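Local structure of fucolectin-related protein (Streptococcus pneumoniae, 2WMF) at residues H180-W185 with N213-D218; T189-P194 with V376-I381; D218-D223 with P364-G369; T335-W340 with S412-L417; N350-G355 with E401-K406. The protein probably hydrolyses host blood-group carbohydrate antigens, as the catalytic module of a family 98 glycoside hydrolase. All blocks are in the same frame, centred on the assembly; numbering follows the deposited sequence.

Contact 1 (H180-W185 with N213-D218)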
# COMPACT_ATOMS: atom_id res chain seq x y z
N HIS A 180 1.24 -7.26 9.77
CA HIS A 180 1.39 -5.83 9.46
C HIS A 180 2.06 -5.15 10.65
O HIS A 180 1.56 -5.18 11.80
CB HIS A 180 0.02 -5.16 9.26
CG HIS A 180 -0.68 -5.52 7.99
ND1 HIS A 180 -0.32 -5.03 6.75
CD2 HIS A 180 -1.80 -6.27 7.78
CE1 HIS A 180 -1.16 -5.49 5.83
NE2 HIS A 180 -2.07 -6.23 6.42
N ASP A 181 3.19 -4.48 10.40
CA ASP A 181 3.90 -3.76 11.47
C ASP A 181 4.92 -2.82 10.84
O ASP A 181 5.01 -2.73 9.61
CB ASP A 181 4.52 -4.74 12.50
CG ASP A 181 3.94 -4.58 13.88
OD1 ASP A 181 3.65 -3.42 14.24
OD2 ASP A 181 3.75 -5.62 14.57
N HIS A 182 5.63 -2.08 11.67
CA HIS A 182 6.37 -0.92 11.19
C HIS A 182 7.57 -0.62 12.07
O HIS A 182 7.60 -1.01 13.25
CB HIS A 182 5.44 0.29 11.13
CG HIS A 182 5.73 1.18 9.98
ND1 HIS A 182 6.29 2.43 10.07
CD2 HIS A 182 5.58 0.94 8.66
CE1 HIS A 182 6.42 2.94 8.86
NE2 HIS A 182 6.02 2.04 7.99
N GLU A 183 8.50 0.13 11.48
CA GLU A 183 9.71 0.70 12.07
C GLU A 183 10.90 -0.19 11.92
O GLU A 183 10.79 -1.40 12.03
CB GLU A 183 9.46 1.18 13.52
CG GLU A 183 8.30 2.24 13.59
CD GLU A 183 8.09 2.85 14.99
OE1 GLU A 183 9.06 2.90 15.77
OE2 GLU A 183 6.98 3.33 15.25
N LYS A 184 12.06 0.43 11.72
CA LYS A 184 13.29 -0.31 11.44
C LYS A 184 13.69 -1.19 12.64
O LYS A 184 13.92 -2.38 12.48
CB LYS A 184 14.44 0.65 11.12
CG LYS A 184 14.22 1.55 9.87
CD LYS A 184 15.07 2.82 9.93
CE LYS A 184 14.66 3.88 8.92
NZ LYS A 184 15.03 5.30 9.33
N TRP A 185 13.80 -0.59 13.83
CA TRP A 185 14.24 -1.36 15.03
C TRP A 185 13.28 -2.54 15.27
O TRP A 185 13.72 -3.62 15.68
CB TRP A 185 14.30 -0.42 16.26
CG TRP A 185 12.95 -0.04 16.73
CD1 TRP A 185 12.16 1.00 16.26
CD2 TRP A 185 12.14 -0.75 17.67
NE1 TRP A 185 10.91 0.96 16.86
CE2 TRP A 185 10.88 -0.10 17.73
CE3 TRP A 185 12.34 -1.89 18.48
CZ2 TRP A 185 9.87 -0.53 18.57
CZ3 TRP A 185 11.30 -2.33 19.30
CH2 TRP A 185 10.09 -1.67 19.31
N ASN A 213 2.14 2.08 8.06
CA ASN A 213 2.80 3.38 8.22
C ASN A 213 2.10 4.46 9.06
O ASN A 213 2.46 5.64 9.04
CB ASN A 213 3.28 3.90 6.86
CG ASN A 213 2.19 4.19 5.90
OD1 ASN A 213 0.99 4.11 6.23
ND2 ASN A 213 2.59 4.54 4.66
N THR A 214 1.18 4.00 9.89
CA THR A 214 0.51 4.80 10.91
C THR A 214 1.42 5.70 11.77
O THR A 214 1.04 6.87 12.01
CB THR A 214 -0.25 3.84 11.89
OG1 THR A 214 -0.91 2.79 11.15
CG2 THR A 214 -1.28 4.59 12.75
N PRO A 215 2.53 5.15 12.32
CA PRO A 215 3.28 5.93 13.31
C PRO A 215 4.21 7.01 12.75
O PRO A 215 5.00 7.60 13.50
CB PRO A 215 4.09 4.87 14.06
CG PRO A 215 4.41 3.85 12.97
CD PRO A 215 3.14 3.81 12.15
N ILE A 216 4.09 7.29 11.44
CA ILE A 216 4.74 8.44 10.82
C ILE A 216 6.22 8.53 11.15
O ILE A 216 6.75 9.59 11.56
CB ILE A 216 3.97 9.79 11.04
CG1 ILE A 216 3.77 10.15 12.50
CG2 ILE A 216 2.64 9.76 10.32
CD1 ILE A 216 3.34 11.61 12.67
N ARG A 217 6.88 7.40 10.95
CA ARG A 217 8.35 7.27 11.13
C ARG A 217 8.81 6.09 10.27
O ARG A 217 8.03 5.15 10.01
CB ARG A 217 8.72 6.90 12.57
CG ARG A 217 8.26 7.75 13.67
CD ARG A 217 8.75 7.09 14.97
NE ARG A 217 10.21 6.99 14.97
CZ ARG A 217 11.04 8.00 15.20
NH1 ARG A 217 10.57 9.22 15.52
NH2 ARG A 217 12.35 7.79 15.12
N ASP A 218 10.04 6.17 9.83
CA ASP A 218 10.71 5.04 9.22
C ASP A 218 10.03 4.50 7.98
O ASP A 218 10.16 3.31 7.69
CB ASP A 218 10.87 3.88 10.23
CG ASP A 218 11.89 4.16 11.30
OD1 ASP A 218 12.55 5.23 11.28
OD2 ASP A 218 12.05 3.30 12.20
O HOH W 1 11.23 4.28 14.73
O HOH W 2 14.01 2.39 13.93
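H182 lays its imidazole against N213, whose CA sits over one face, 3.6 Å from the ring centroid, in a CH-pi contact. In the plane of the same ring R217 O faces the edge, 3.0 Å from H182 CE1. E183 comes next, its extended side chain running past P215 in the opposite sense, with OE2 3.5 Å from P215 CG. These are the loops that follow strands 176-180 and 207-212, consecutive strands of the (beta/alpha)8 barrel, at the C-terminal strand ends where such hydrolases usually carry their active site. E183 holds the N-cap position of helix 184-192, and the first amide of that helix goes to the neighbouring loop: K184 N donates to D218 OD2 at 2.9 Å, nearly straight at 169°. The K184 side chain, extended beyond CG, follows the same carboxylate and forms a salt bridge from above its plane, NZ to D218 OD1 at 3.2 Å, with E361 as a second partner. One water joins E183 OE1, R217 NE and D218 OD2. W185 N reaches D218 OD2 through another water, while W185 NE1 donates to E183 OE1, which lies close to the indole plane, at 2.9 Å.

Contact 2 (T189-P194 with V376-I381)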
# COMPACT_ATOMS: atom_id res chain seq x y z
N THR A 189 14.15 -6.49 15.17
CA THR A 189 13.98 -7.26 16.39
C THR A 189 13.21 -8.54 16.13
O THR A 189 13.59 -9.63 16.61
CB THR A 189 13.32 -6.37 17.50
OG1 THR A 189 14.20 -5.29 17.80
CG2 THR A 189 13.12 -7.16 18.77
N ILE A 190 12.17 -8.43 15.32
CA ILE A 190 11.35 -9.63 15.01
C ILE A 190 12.20 -10.73 14.37
O ILE A 190 12.11 -11.88 14.79
CB ILE A 190 10.12 -9.29 14.10
CG1 ILE A 190 9.21 -8.31 14.85
CG2 ILE A 190 9.40 -10.53 13.57
CD1 ILE A 190 8.85 -8.68 16.21
N MET A 191 12.97 -10.39 13.36
CA MET A 191 13.73 -11.41 12.61
C MET A 191 15.03 -11.85 13.32
O MET A 191 15.63 -12.86 12.95
CB MET A 191 13.92 -11.01 11.14
CG MET A 191 14.18 -12.15 10.16
SD MET A 191 12.83 -13.36 10.10
CE MET A 191 11.60 -12.52 9.05
N ASN A 192 15.48 -11.11 14.34
CA ASN A 192 16.50 -11.63 15.27
C ASN A 192 15.98 -12.70 16.23
O ASN A 192 16.78 -13.43 16.82
CB ASN A 192 17.15 -10.46 16.09
CG ASN A 192 18.23 -9.69 15.33
OD1 ASN A 192 18.37 -8.45 15.49
ND2 ASN A 192 19.00 -10.39 14.51
N ASP A 193 14.66 -12.82 16.38
CA ASP A 193 14.09 -13.89 17.22
C ASP A 193 14.39 -15.26 16.61
O ASP A 193 14.05 -15.50 15.46
CB ASP A 193 12.58 -13.75 17.42
CG ASP A 193 12.02 -14.83 18.32
OD1 ASP A 193 12.12 -14.66 19.56
OD2 ASP A 193 11.51 -15.83 17.81
N PRO A 194 15.05 -16.17 17.37
CA PRO A 194 15.41 -17.42 16.73
C PRO A 194 14.23 -18.28 16.32
O PRO A 194 14.29 -18.93 15.29
CB PRO A 194 16.23 -18.14 17.80
CG PRO A 194 16.01 -17.47 19.02
CD PRO A 194 15.58 -16.07 18.72
N VAL A 376 17.30 -3.47 2.20
CA VAL A 376 18.06 -3.68 3.41
C VAL A 376 17.96 -5.15 3.75
O VAL A 376 16.85 -5.69 3.84
CB VAL A 376 17.58 -2.79 4.59
CG1 VAL A 376 18.17 -3.29 5.93
CG2 VAL A 376 17.97 -1.37 4.36
N ILE A 377 19.12 -5.79 3.88
CA ILE A 377 19.18 -7.20 4.22
C ILE A 377 19.50 -7.35 5.72
O ILE A 377 20.42 -6.74 6.25
CB ILE A 377 20.23 -7.96 3.37
CG1 ILE A 377 20.08 -7.65 1.86
CG2 ILE A 377 20.13 -9.51 3.64
CD1 ILE A 377 18.68 -8.01 1.29
N HIS A 378 18.74 -8.21 6.39
CA HIS A 378 18.83 -8.39 7.84
C HIS A 378 20.15 -9.06 8.24
O HIS A 378 20.75 -9.85 7.46
CB HIS A 378 17.64 -9.24 8.27
CG HIS A 378 17.41 -9.26 9.75
ND1 HIS A 378 18.03 -10.17 10.59
CD2 HIS A 378 16.58 -8.52 10.52
CE1 HIS A 378 17.60 -9.96 11.83
NE2 HIS A 378 16.71 -8.97 11.81
N GLU A 379 20.62 -8.78 9.45
CA GLU A 379 21.87 -9.33 9.95
C GLU A 379 21.94 -10.86 10.01
O GLU A 379 23.04 -11.41 10.00
CB GLU A 379 22.16 -8.77 11.35
CG GLU A 379 21.22 -9.23 12.42
CD GLU A 379 21.17 -8.28 13.60
OE1 GLU A 379 21.89 -8.58 14.59
OE2 GLU A 379 20.42 -7.28 13.55
N LYS A 380 20.79 -11.51 10.10
CA LYS A 380 20.72 -12.97 10.22
C LYS A 380 20.99 -13.69 8.89
O LYS A 380 21.23 -14.92 8.86
CB LYS A 380 19.38 -13.38 10.82
CG LYS A 380 19.26 -13.10 12.30
CD LYS A 380 20.14 -14.07 13.15
CE LYS A 380 20.09 -13.81 14.65
NZ LYS A 380 20.66 -12.47 15.00
N ILE A 381 20.97 -12.94 7.79
CA ILE A 381 21.41 -13.42 6.47
C ILE A 381 22.93 -13.24 6.36
O ILE A 381 23.45 -12.13 6.46
CB ILE A 381 20.70 -12.66 5.31
CG1 ILE A 381 19.16 -12.71 5.45
CG2 ILE A 381 21.15 -13.23 3.95
CD1 ILE A 381 18.54 -14.13 5.46
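N192 and K380 bring the two backbones nearest, with CA atoms 6.7 Å apart, where the last turn of helix 184-192 meets a type I turn spanning H378 to I381. The turn is closed by I381 N donating to H378 O at 3.1 Å. Across the gap the imidazole of H378 is the central group. Its CG stands anti to the backbone N (chi1 -167°), which carries the ring over to the helix, where M191 CB lies over one face, 3.7 Å from the ring centroid. Two bonds fix the rotation of this ring: ND1 accepts K380 N at 3.1 Å, and NE2 is bonded to E188 O, one turn back along the helix, a pairing consistent with a neutral imidazole protonated on NE2. The amide end of N192 lies close to the H378 ring and beside the ends of E379 and K380, its plane steeply inclined to the E379 carboxylate. That carboxylate forms a salt bridge with R345. K380 bends at chi2, and its CG passes 3.7 Å from M191 O. Helix 184-192 belongs to the outer layer of the (beta/alpha)8 barrel and the turn follows edge strand 376-377 of a three-stranded parallel sheet, so the contact is a docking of barrel helix against the neighbouring alpha/beta unit.

Contact 3 (D218-D223 with P364-G369); sequences DDAGTD and PLYNNG
D223 and Y366 make the tight end of this contact: Y366 OH donates to D223 OD2 over a short 2.5 Å, arriving on the anti side and only 16° out of the carboxylate plane. The phenol ring is turned steeply against that carboxylate, and one edge meets A220, whose CB lies near the ring plane, 3.9 Å from Y366 CE1. From its own segment P364 O stands over the centre of the ring, and Y357 adds an edge-to-face partner. The helix is 219-231, which follows strand 207-212 in the (beta/alpha)8 barrel. Y366 reaches it from the long loop between strands 337-340 and 376-377 of the small parallel sheet, so the aromatic side chain ties that loop to the outer helical layer of the barrel. The rest of the contact is looser. Beside the hydroxyl a water fills in, donating both to A220 O and to Y366 OH at 2.8 Å. Nearer the helix start D219 OD2 lies 3.1 Å from P364 N, but a proline nitrogen has no hydrogen to offer and the pair merely touches. The first turn has its own support: T222 N and T222 OG1 reach D218 O from opposite faces of its plane, the hydroxyl at 2.8 Å.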
# COMPACT_ATOMS: atom_id res chain seq x y z
N ASP A 218 10.04 6.17 9.83
CA ASP A 218 10.71 5.04 9.22
C ASP A 218 10.03 4.50 7.98
O ASP A 218 10.16 3.31 7.69
CB ASP A 218 10.87 3.88 10.23
CG ASP A 218 11.89 4.16 11.30
OD1 ASP A 218 12.55 5.23 11.28
OD2 ASP A 218 12.05 3.30 12.20
N ASP A 219 9.34 5.34 7.20
CA ASP A 219 8.62 4.81 6.02
C ASP A 219 9.55 4.17 4.97
O ASP A 219 9.24 3.10 4.40
CB ASP A 219 7.71 5.86 5.37
CG ASP A 219 6.45 6.15 6.20
OD1 ASP A 219 6.26 5.52 7.26
OD2 ASP A 219 5.63 6.97 5.73
N ALA A 220 10.69 4.83 4.68
CA ALA A 220 11.63 4.34 3.65
C ALA A 220 12.37 3.09 4.20
O ALA A 220 12.46 2.02 3.52
CB ALA A 220 12.61 5.46 3.23
N GLY A 221 12.85 3.18 5.43
CA GLY A 221 13.54 2.06 6.03
C GLY A 221 12.66 0.81 6.13
O GLY A 221 13.14 -0.32 5.97
N THR A 222 11.38 1.01 6.42
CA THR A 222 10.48 -0.11 6.62
C THR A 222 10.26 -0.81 5.27
O THR A 222 10.28 -2.04 5.20
CB THR A 222 9.14 0.28 7.30
OG1 THR A 222 9.40 0.80 8.63
CG2 THR A 222 8.16 -0.93 7.42
N ASP A 223 10.01 -0.03 4.23
CA ASP A 223 9.90 -0.59 2.87
C ASP A 223 11.15 -1.39 2.51
O ASP A 223 11.05 -2.46 1.87
CB ASP A 223 9.68 0.48 1.85
CG ASP A 223 8.23 0.98 1.76
OD1 ASP A 223 7.33 0.39 2.37
OD2 ASP A 223 7.98 1.96 1.00
N PRO A 364 4.96 8.74 3.28
CA PRO A 364 5.30 7.61 2.42
C PRO A 364 5.83 7.95 1.05
O PRO A 364 6.44 7.07 0.40
CB PRO A 364 3.94 6.88 2.28
CG PRO A 364 2.92 7.96 2.42
CD PRO A 364 3.50 8.88 3.44
N LEU A 365 5.59 9.17 0.54
CA LEU A 365 5.91 9.41 -0.87
C LEU A 365 7.43 9.51 -1.06
O LEU A 365 8.13 10.07 -0.23
CB LEU A 365 5.20 10.66 -1.43
CG LEU A 365 3.69 10.72 -1.24
CD1 LEU A 365 3.09 12.05 -1.81
CD2 LEU A 365 3.01 9.46 -1.85
N TYR A 366 7.91 8.93 -2.16
CA TYR A 366 9.33 9.03 -2.51
C TYR A 366 9.57 10.24 -3.46
O TYR A 366 8.75 10.52 -4.32
CB TYR A 366 9.80 7.76 -3.21
CG TYR A 366 9.84 6.59 -2.24
CD1 TYR A 366 10.49 6.72 -1.01
CD2 TYR A 366 9.17 5.38 -2.52
CE1 TYR A 366 10.55 5.65 -0.12
CE2 TYR A 366 9.23 4.31 -1.62
CZ TYR A 366 9.92 4.44 -0.42
OH TYR A 366 10.00 3.38 0.48
N ASN A 367 10.72 10.89 -3.35
CA ASN A 367 10.99 12.02 -4.25
C ASN A 367 11.54 11.56 -5.61
O ASN A 367 11.34 12.19 -6.62
CB ASN A 367 12.00 12.93 -3.63
CG ASN A 367 11.53 13.47 -2.30
OD1 ASN A 367 10.87 14.55 -2.24
ND2 ASN A 367 11.83 12.76 -1.25
N ASN A 368 12.26 10.44 -5.56
CA ASN A 368 13.11 9.97 -6.67
C ASN A 368 12.87 8.47 -6.85
O ASN A 368 12.85 7.75 -5.84
CB ASN A 368 14.59 10.23 -6.25
CG ASN A 368 15.55 10.30 -7.39
OD1 ASN A 368 15.25 9.88 -8.51
ND2 ASN A 368 16.72 10.91 -7.12
N GLY A 369 12.82 8.01 -8.10
CA GLY A 369 12.72 6.60 -8.43
C GLY A 369 14.00 5.96 -8.93
O GLY A 369 13.99 4.80 -9.26
O HOH W 3 12.62 2.43 0.74

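Contact 4 (T335-W340 with S412-L417)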
# COMPACT_ATOMS: atom_id res chain seq x y z
N THR A 335 18.79 -4.65 -9.10
CA THR A 335 19.42 -4.14 -7.87
C THR A 335 20.92 -4.00 -8.05
O THR A 335 21.62 -4.99 -8.27
CB THR A 335 19.05 -5.04 -6.65
OG1 THR A 335 17.61 -5.07 -6.47
CG2 THR A 335 19.69 -4.53 -5.37
N LYS A 336 21.42 -2.77 -7.96
CA LYS A 336 22.86 -2.52 -8.08
C LYS A 336 23.62 -2.47 -6.74
O LYS A 336 24.85 -2.61 -6.70
CB LYS A 336 23.11 -1.21 -8.84
CG LYS A 336 22.39 -1.06 -10.18
CD LYS A 336 22.70 -2.14 -11.15
CE LYS A 336 21.87 -1.90 -12.42
NZ LYS A 336 22.19 -2.91 -13.48
N ALA A 337 22.90 -2.22 -5.65
CA ALA A 337 23.47 -2.22 -4.31
C ALA A 337 22.41 -2.61 -3.30
O ALA A 337 21.22 -2.35 -3.52
CB ALA A 337 24.02 -0.81 -3.91
N VAL A 338 22.86 -3.25 -2.20
CA VAL A 338 22.03 -3.50 -1.03
C VAL A 338 22.74 -2.98 0.19
O VAL A 338 23.98 -2.82 0.19
CB VAL A 338 21.69 -5.01 -0.82
CG1 VAL A 338 21.00 -5.56 -2.03
CG2 VAL A 338 22.93 -5.86 -0.47
N PHE A 339 21.97 -2.68 1.22
CA PHE A 339 22.54 -2.35 2.52
C PHE A 339 22.31 -3.54 3.44
O PHE A 339 21.15 -3.93 3.69
CB PHE A 339 21.92 -1.10 3.12
CG PHE A 339 22.56 -0.69 4.43
CD1 PHE A 339 23.61 0.23 4.46
CD2 PHE A 339 22.16 -1.26 5.62
CE1 PHE A 339 24.21 0.58 5.65
CE2 PHE A 339 22.77 -0.94 6.82
CZ PHE A 339 23.79 -0.02 6.83
N TRP A 340 23.41 -4.11 3.93
CA TRP A 340 23.39 -5.22 4.89
C TRP A 340 23.62 -4.71 6.30
O TRP A 340 24.59 -3.97 6.56
CB TRP A 340 24.49 -6.23 4.55
CG TRP A 340 24.51 -7.45 5.43
CD1 TRP A 340 23.45 -8.20 5.81
CD2 TRP A 340 25.67 -8.10 5.95
NE1 TRP A 340 23.86 -9.27 6.58
CE2 TRP A 340 25.23 -9.22 6.68
CE3 TRP A 340 27.04 -7.80 5.92
CZ2 TRP A 340 26.11 -10.07 7.36
CZ3 TRP A 340 27.92 -8.65 6.61
CH2 TRP A 340 27.44 -9.76 7.32
N SER A 412 27.03 6.44 -8.95
CA SER A 412 27.96 5.75 -9.86
C SER A 412 27.45 4.36 -10.28
O SER A 412 27.95 3.78 -11.25
CB SER A 412 29.37 5.66 -9.26
OG SER A 412 29.51 4.63 -8.31
N LEU A 413 26.49 3.83 -9.51
CA LEU A 413 25.89 2.54 -9.76
C LEU A 413 24.51 2.59 -10.43
O LEU A 413 24.18 1.72 -11.22
CB LEU A 413 25.79 1.73 -8.45
CG LEU A 413 27.04 1.50 -7.63
CD1 LEU A 413 26.67 0.73 -6.37
CD2 LEU A 413 28.09 0.73 -8.45
N TYR A 414 23.71 3.60 -10.07
CA TYR A 414 22.38 3.77 -10.60
C TYR A 414 22.42 5.04 -11.46
O TYR A 414 22.45 6.13 -10.93
CB TYR A 414 21.38 3.99 -9.46
CG TYR A 414 21.10 2.76 -8.63
CD1 TYR A 414 20.05 1.90 -8.97
CD2 TYR A 414 21.84 2.47 -7.49
CE1 TYR A 414 19.76 0.78 -8.19
CE2 TYR A 414 21.54 1.34 -6.72
CZ TYR A 414 20.49 0.50 -7.08
OH TYR A 414 20.24 -0.65 -6.33
N PRO A 415 22.40 4.90 -12.78
CA PRO A 415 22.41 6.10 -13.62
C PRO A 415 21.17 6.96 -13.47
O PRO A 415 20.08 6.48 -13.13
CB PRO A 415 22.46 5.55 -15.03
CG PRO A 415 22.12 4.17 -14.93
CD PRO A 415 22.44 3.67 -13.58
N LYS A 416 21.35 8.25 -13.73
CA LYS A 416 20.23 9.20 -13.71
C LYS A 416 19.42 8.98 -14.99
O LYS A 416 19.99 8.97 -16.11
CB LYS A 416 20.75 10.65 -13.61
CG LYS A 416 19.63 11.66 -13.30
CD LYS A 416 20.19 13.07 -13.23
CE LYS A 416 19.10 14.07 -13.09
NZ LYS A 416 19.60 15.46 -12.83
N LEU A 417 18.12 8.78 -14.82
CA LEU A 417 17.25 8.40 -15.93
C LEU A 417 16.25 9.44 -16.41
O LEU A 417 15.63 9.26 -17.45
CB LEU A 417 16.47 7.12 -15.60
CG LEU A 417 17.29 5.91 -15.17
CD1 LEU A 417 16.43 4.65 -14.92
CD2 LEU A 417 18.43 5.61 -16.20
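K336 and A337 meet the phenol of Y414 at the start of strand 337-340, the middle strand of a three-stranded parallel sheet. Strands 376-377 and 394-396 flank it, joined through helix 383-389 in a beta-alpha-beta crossover that passes over strand 337-340; Y414 lies just beyond the end of helix 406-413, which follows strand 394-396. The polar part of the contact is a pair of hydrogen bonds on a single oxygen. K336 N donates to Y414 OH at 2.9 Å, and the next amide, A337 N, donates to the same Y414 OH at 3.2 Å, the second bond being the straighter (152° against 141°). One hydroxyl therefore serves two successive backbone N-H groups where the chain enters the strand. The aromatic part is a CH-pi contact: K336 CB stands over one face of the Y414 ring, 3.8 Å from its centroid and displaced toward the rim. K336 CG, anti to the carbonyl carbon, still touches the ring near Y414 CE1; the chain then bends at chi2, and the rest of it leads away. Apolar contacts complete the group. L413, pointing at the strand, puts CD1 3.9 Å from A337 CB and also packs on K394 of the neighbouring strand, while A337 CB lies 4.3 Å from Y414 CE2. Beside these, K336 CG comes to 3.5 Å from the backbone oxygen L413 O.

Contact 5 (N350-G355 with E401-K406); sequences NGFYQG and EELSSK
K406 sends its CG anti to the backbone N (chi1 170°) and bends at chi3 (74°), and this shape carries NZ across to the turn around F352. F352 likewise sets its CG anti to its own N, swinging the ring toward L403 and the aliphatic part of the lysine. At the end of the lysine chain two backbone oxygens share the ammonium group. K406 NZ donates to F352 O at 2.8 Å from well above the carbonyl plane, and to Q354 O at 3.0 Å from much closer to that carbonyl's plane. The acceptors belong to a type I beta turn from G351 to Q354, closed by Q354 N bonding to G351 O at 3.2 Å. K406 opens helix 406-413, one residue (S405, at the N-cap position) after a short 3-10 segment, so its side chain joins the helix start to the loop that runs between strands 337-340 and 376-377 of the parallel sheet. A sparser apolar contact lies alongside. L403 CD2 sits at the edge of the F352 ring, 4.3 Å from F352 CE1, and K406 CD passes 4.1 Å from F352 CD1. Within the turn F352 CD2 stands over the centre of the Y353 ring. Y353 itself points away from K406, and its hydroxyl is bonded to S224 of helix 219-231, which anchors the far side of the turn to the barrel.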
# COMPACT_ATOMS: atom_id res chain seq x y z
N ASN A 350 19.82 7.29 10.81
CA ASN A 350 18.57 8.03 10.56
C ASN A 350 18.57 9.20 9.53
O ASN A 350 17.47 9.55 9.02
CB ASN A 350 18.16 8.73 11.89
CG ASN A 350 17.73 7.74 13.01
OD1 ASN A 350 17.83 6.52 12.87
ND2 ASN A 350 17.26 8.31 14.15
N GLY A 351 19.70 9.65 8.98
CA GLY A 351 19.68 10.14 7.57
C GLY A 351 19.97 9.42 6.29
O GLY A 351 20.27 10.08 5.27
N PHE A 352 19.86 8.10 6.29
CA PHE A 352 20.33 7.35 5.14
C PHE A 352 19.64 7.78 3.85
O PHE A 352 20.28 7.83 2.81
CB PHE A 352 20.15 5.83 5.35
CG PHE A 352 20.71 5.00 4.22
CD1 PHE A 352 22.10 4.77 4.10
CD2 PHE A 352 19.87 4.47 3.27
CE1 PHE A 352 22.59 4.01 3.05
CE2 PHE A 352 20.36 3.73 2.23
CZ PHE A 352 21.71 3.47 2.11
N TYR A 353 18.31 7.99 3.89
CA TYR A 353 17.58 8.19 2.64
C TYR A 353 17.61 9.65 2.14
O TYR A 353 17.23 9.94 0.99
CB TYR A 353 16.15 7.69 2.80
CG TYR A 353 16.12 6.19 3.08
CD1 TYR A 353 16.18 5.27 2.04
CD2 TYR A 353 16.08 5.70 4.38
CE1 TYR A 353 16.17 3.91 2.28
CE2 TYR A 353 16.10 4.32 4.63
CZ TYR A 353 16.16 3.44 3.59
OH TYR A 353 16.14 2.10 3.85
N GLN A 354 18.11 10.54 2.98
CA GLN A 354 18.30 11.97 2.57
C GLN A 354 19.29 12.06 1.41
O GLN A 354 20.29 11.32 1.35
CB GLN A 354 18.83 12.75 3.74
CG GLN A 354 17.92 12.79 4.91
CD GLN A 354 16.86 13.85 4.80
OE1 GLN A 354 16.90 14.70 3.91
NE2 GLN A 354 15.91 13.82 5.73
N GLY A 355 19.00 12.92 0.45
CA GLY A 355 19.83 12.97 -0.75
C GLY A 355 19.69 11.89 -1.76
O GLY A 355 20.19 12.02 -2.88
N GLU A 401 33.48 2.43 3.45
CA GLU A 401 34.18 3.71 3.18
C GLU A 401 33.38 4.61 2.25
O GLU A 401 33.42 5.84 2.37
CB GLU A 401 35.55 3.44 2.55
CG GLU A 401 36.55 2.89 3.53
CD GLU A 401 37.26 3.99 4.32
OE1 GLU A 401 38.47 4.21 4.06
OE2 GLU A 401 36.60 4.63 5.18
N GLU A 402 32.65 3.99 1.33
CA GLU A 402 31.92 4.71 0.27
C GLU A 402 30.84 5.64 0.79
O GLU A 402 30.48 6.62 0.13
CB GLU A 402 31.29 3.73 -0.72
CG GLU A 402 32.31 2.97 -1.57
CD GLU A 402 32.83 1.69 -0.93
OE1 GLU A 402 32.58 1.43 0.27
OE2 GLU A 402 33.52 0.93 -1.65
N LEU A 403 30.33 5.35 1.99
CA LEU A 403 29.27 6.15 2.59
C LEU A 403 29.73 7.55 3.00
O LEU A 403 28.90 8.40 3.33
CB LEU A 403 28.69 5.41 3.78
CG LEU A 403 27.88 4.14 3.49
CD1 LEU A 403 27.23 3.71 4.80
CD2 LEU A 403 26.81 4.40 2.39
N SER A 404 31.04 7.80 2.93
CA SER A 404 31.56 9.13 3.17
C SER A 404 31.08 10.06 2.05
O SER A 404 30.89 11.26 2.29
CB SER A 404 33.10 9.14 3.25
OG SER A 404 33.68 8.87 1.98
N SER A 405 30.87 9.51 0.85
CA SER A 405 30.15 10.22 -0.20
C SER A 405 29.06 9.31 -0.78
O SER A 405 29.09 8.86 -1.92
CB SER A 405 31.10 10.71 -1.27
OG SER A 405 31.68 9.60 -1.89
N LYS A 406 28.07 9.11 0.06
CA LYS A 406 27.00 8.16 -0.18
C LYS A 406 26.28 8.41 -1.52
O LYS A 406 26.09 7.48 -2.33
CB LYS A 406 26.01 8.31 0.98
CG LYS A 406 24.70 7.58 0.81
CD LYS A 406 23.73 7.90 1.93
CE LYS A 406 23.16 9.33 1.76
NZ LYS A 406 22.30 9.79 2.89

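From the N terminus, contact 1 closes first, joining the loops after two consecutive barrel strands. Contact 2 opens inside that loop, at 189-194, and closes only at 376-381, so the two cross while sharing helix 184-192. Contact 3 starts at D218, where contact 1 ends, and is nested within contact 2; both tie barrel helices to the C-terminal family region. Contact 4 opens at 335-340 and closes at 412-417, crossing contacts 2 and 3, and contact 5 is nested within it and likewise crosses contacts 2 and 3. Contacts 2 and 4 meet through neighbouring strands of one parallel sheet, and Y353 of contact 5 packs on A220 of contact 3, linking that sheet's surroundings back to the barrel.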